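Local atomic coordinates of member of DUF4221 family (Bacteroides vulgatus, PDB entry 3S9J), a protein that is of unknown function but folds as a six-bladed beta-propeller and belongs to the DUF4221 family. Residues R239-M244 with P265-I270. Residues are numbered along the deposited sequence; the frame is centred on the assembly and turned at random. Where two conformers were deposited one is given.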
loop_
_atom_site.group_PDB
_atom_site.type_symbol
_atom_site.label_atom_id
_atom_site.label_comp_id
_atom_site.label_asym_id
_atom_site.label_seq_id
_atom_site.Cartn_x
_atom_site.Cartn_y
_atom_site.Cartn_z
ATOM N N ARG A 239 -14.204 -1.915 16.026
ATOM C CA ARG A 239 -15.363 -2.157 16.894
ATOM C C ARG A 239 -16.584 -2.663 16.123
ATOM O O ARG A 239 -17.515 -3.164 16.735
ATOM C CB ARG A 239 -15.723 -0.907 17.712
ATOM C CG ARG A 239 -16.267 0.280 16.908
ATOM C CD ARG A 239 -15.909 1.599 17.619
ATOM N NE ARG A 239 -14.458 1.757 17.758
ATOM C CZ ARG A 239 -13.854 2.611 18.581
ATOM N NH1 ARG A 239 -14.561 3.410 19.364
ATOM N NH2 ARG A 239 -12.529 2.661 18.616
ATOM N N TYR A 240 -16.571 -2.568 14.795
ATOM C CA TYR A 240 -17.705 -2.968 13.982
ATOM C C TYR A 240 -17.580 -4.375 13.441
ATOM O O TYR A 240 -18.532 -4.868 12.880
ATOM C CB TYR A 240 -17.894 -1.985 12.821
ATOM C CG TYR A 240 -18.047 -0.575 13.314
ATOM C CD1 TYR A 240 -19.179 -0.206 14.035
ATOM C CD2 TYR A 240 -17.059 0.391 13.094
ATOM C CE1 TYR A 240 -19.341 1.060 14.526
ATOM C CE2 TYR A 240 -17.213 1.686 13.604
ATOM C CZ TYR A 240 -18.371 2.012 14.305
ATOM O OH TYR A 240 -18.566 3.274 14.819
ATOM N N LEU A 241 -16.427 -5.019 13.649
ATOM C CA LEU A 241 -16.152 -6.354 13.103
ATOM C C LEU A 241 -15.943 -7.390 14.184
ATOM O O LEU A 241 -15.364 -7.119 15.226
ATOM C CB LEU A 241 -14.874 -6.348 12.235
ATOM C CG LEU A 241 -14.862 -5.426 11.018
ATOM C CD1 LEU A 241 -13.506 -5.529 10.307
ATOM C CD2 LEU A 241 -16.045 -5.755 10.094
ATOM N N LYS A 242 -16.400 -8.593 13.892
ATOM C CA LYS A 242 -16.120 -9.768 14.700
ATOM C C LYS A 242 -14.603 -9.993 14.682
ATOM O O LYS A 242 -13.949 -9.725 13.663
ATOM C CB LYS A 242 -16.842 -10.942 14.032
ATOM C CG LYS A 242 -16.971 -12.175 14.831
ATOM C CD LYS A 242 -17.602 -13.292 13.978
ATOM C CE LYS A 242 -17.770 -14.570 14.784
ATOM N NZ LYS A 242 -18.741 -14.334 15.866
ATOM N N SER A 243 -14.051 -10.481 15.780
ATOM C CA SER A 243 -12.626 -10.833 15.823
ATOM C C SER A 243 -12.300 -11.846 14.736
ATOM O O SER A 243 -13.111 -12.725 14.440
ATOM C CB SER A 243 -12.237 -11.363 17.206
ATOM O OG SER A 243 -10.929 -11.878 17.174
HETATM N N MSE A 244 -11.131 -11.704 14.097
HETATM C CA MSE A 244 -10.764 -12.595 12.995
HETATM C C MSE A 244 -9.311 -13.052 12.998
HETATM O O MSE A 244 -8.411 -12.395 13.567
HETATM C CB MSE A 244 -11.075 -11.923 11.647
HETATM C CG MSE A 244 -10.217 -10.740 11.318
HETATM SE SE MSE A 244 -10.538 -10.019 9.519
HETATM C CE MSE A 244 -12.283 -9.400 9.792
ATOM N N PRO A 265 -15.380 -9.177 5.355
ATOM C CA PRO A 265 -14.653 -8.135 6.078
ATOM C C PRO A 265 -13.168 -8.452 6.211
ATOM O O PRO A 265 -12.786 -9.617 6.280
ATOM C CB PRO A 265 -15.342 -8.123 7.471
ATOM C CG PRO A 265 -15.902 -9.491 7.604
ATOM C CD PRO A 265 -16.331 -9.897 6.228
ATOM N N ARG A 266 -12.328 -7.424 6.197
ATOM C CA ARG A 266 -10.896 -7.591 6.385
ATOM C C ARG A 266 -10.291 -6.238 6.603
ATOM O O ARG A 266 -10.922 -5.203 6.335
ATOM C CB ARG A 266 -10.226 -8.234 5.170
ATOM C CG ARG A 266 -10.350 -7.465 3.875
ATOM C CD ARG A 266 -9.510 -8.136 2.784
ATOM N NE ARG A 266 -9.854 -7.660 1.441
ATOM C CZ ARG A 266 -9.412 -8.213 0.307
ATOM N NH1 ARG A 266 -8.597 -9.260 0.327
ATOM N NH2 ARG A 266 -9.806 -7.727 -0.867
ATOM N N TYR A 267 -9.060 -6.242 7.084
ATOM C CA TYR A 267 -8.312 -5.007 7.212
ATOM C C TYR A 267 -7.628 -4.712 5.873
ATOM O O TYR A 267 -7.490 -5.590 5.002
ATOM C CB TYR A 267 -7.327 -5.073 8.401
ATOM C CG TYR A 267 -8.145 -5.243 9.659
ATOM C CD1 TYR A 267 -8.740 -4.141 10.253
ATOM C CD2 TYR A 267 -8.466 -6.494 10.137
ATOM C CE1 TYR A 267 -9.587 -4.275 11.342
ATOM C CE2 TYR A 267 -9.312 -6.639 11.248
ATOM C CZ TYR A 267 -9.870 -5.527 11.827
ATOM O OH TYR A 267 -10.719 -5.660 12.909
ATOM N N TRP A 268 -7.224 -3.450 5.709
ATOM C CA TRP A 268 -6.522 -3.033 4.490
ATOM C C TRP A 268 -5.286 -2.218 4.901
ATOM O O TRP A 268 -4.451 -2.767 5.617
ATOM C CB TRP A 268 -7.456 -2.354 3.469
ATOM C CG TRP A 268 -6.932 -2.401 2.059
ATOM C CD1 TRP A 268 -6.543 -1.346 1.290
ATOM C CD2 TRP A 268 -6.735 -3.565 1.270
ATOM N NE1 TRP A 268 -6.124 -1.784 0.065
ATOM C CE2 TRP A 268 -6.218 -3.146 0.026
ATOM C CE3 TRP A 268 -6.924 -4.936 1.493
ATOM C CZ2 TRP A 268 -5.920 -4.031 -0.988
ATOM C CZ3 TRP A 268 -6.615 -5.821 0.461
ATOM C CH2 TRP A 268 -6.115 -5.360 -0.763
ATOM N N HIS A 269 -5.158 -0.943 4.501
ATOM C CA HIS A 269 -3.949 -0.186 4.798
ATOM C C HIS A 269 -3.637 -0.115 6.291
ATOM O O HIS A 269 -4.542 0.048 7.129
ATOM C CB HIS A 269 -4.048 1.285 4.380
ATOM C CG HIS A 269 -4.526 1.538 2.989
ATOM N ND1 HIS A 269 -3.833 1.125 1.866
ATOM C CD2 HIS A 269 -5.552 2.297 2.549
ATOM C CE1 HIS A 269 -4.447 1.584 0.793
ATOM N NE2 HIS A 269 -5.502 2.291 1.179
ATOM N N ILE A 270 -2.350 -0.166 6.610
ATOM C CA ILE A 270 -1.845 0.458 7.823
ATOM C C ILE A 270 -0.944 1.615 7.369
ATOM O O ILE A 270 -0.064 1.446 6.533
ATOM C CB ILE A 270 -1.145 -0.555 8.793
ATOM C CG1 ILE A 270 -0.707 0.124 10.120
ATOM C CG2 ILE A 270 0.040 -1.254 8.121
ATOM C CD1 ILE A 270 -1.888 0.610 10.990
HETATM O O HOH W 1 -11.554 -8.078 13.487
#
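Selenomethionine Met244 reaches from its loop to the start of strand 266-273, and its side chain can be followed outward from CB. CB and CG merely span the gap, with CG set between the backbone N and the carbonyl carbon (chi1 68°), and the contact begins at the selenium. Met244 SE lies 4.0 Å from Arg266 CA and equally far from CE2 of the Tyr267 ring. A Met-aromatic contact is supported by a distance of 5.0 Å between Met244 SE and the Tyr267 ring centroid; at 64° from the ring normal, the approach is oblique. A bend at chi3 (67°) turns the methyl onto Pro265, where Met244 CE sits 3.6 Å from Pro265 O and also touches CB.

In the six-bladed propeller, strand 266-273 is the first of a four-stranded antiparallel blade, whereas residues 239-244 belong to the loop that follows strand 231-235, the last of the preceding blade. The contact therefore packs the connection leaving one blade against the start of the next blade's first strand.

Leu241 divides at CG between two partners: CD2 packs 3.6 Å from Pro265 CB, while CD1 meets the phenol tip to tip, 3.8 Å from Tyr267 OH. No direct hydrogen bond links the segments, but a water in the plane of the Tyr267 ring accepts from OH (2.6 Å) and donates to Lys242 O (2.9 Å). Tyr267 OH is also hydrogen-bonded to the backbone N of Ser238, just ahead of the loop segment.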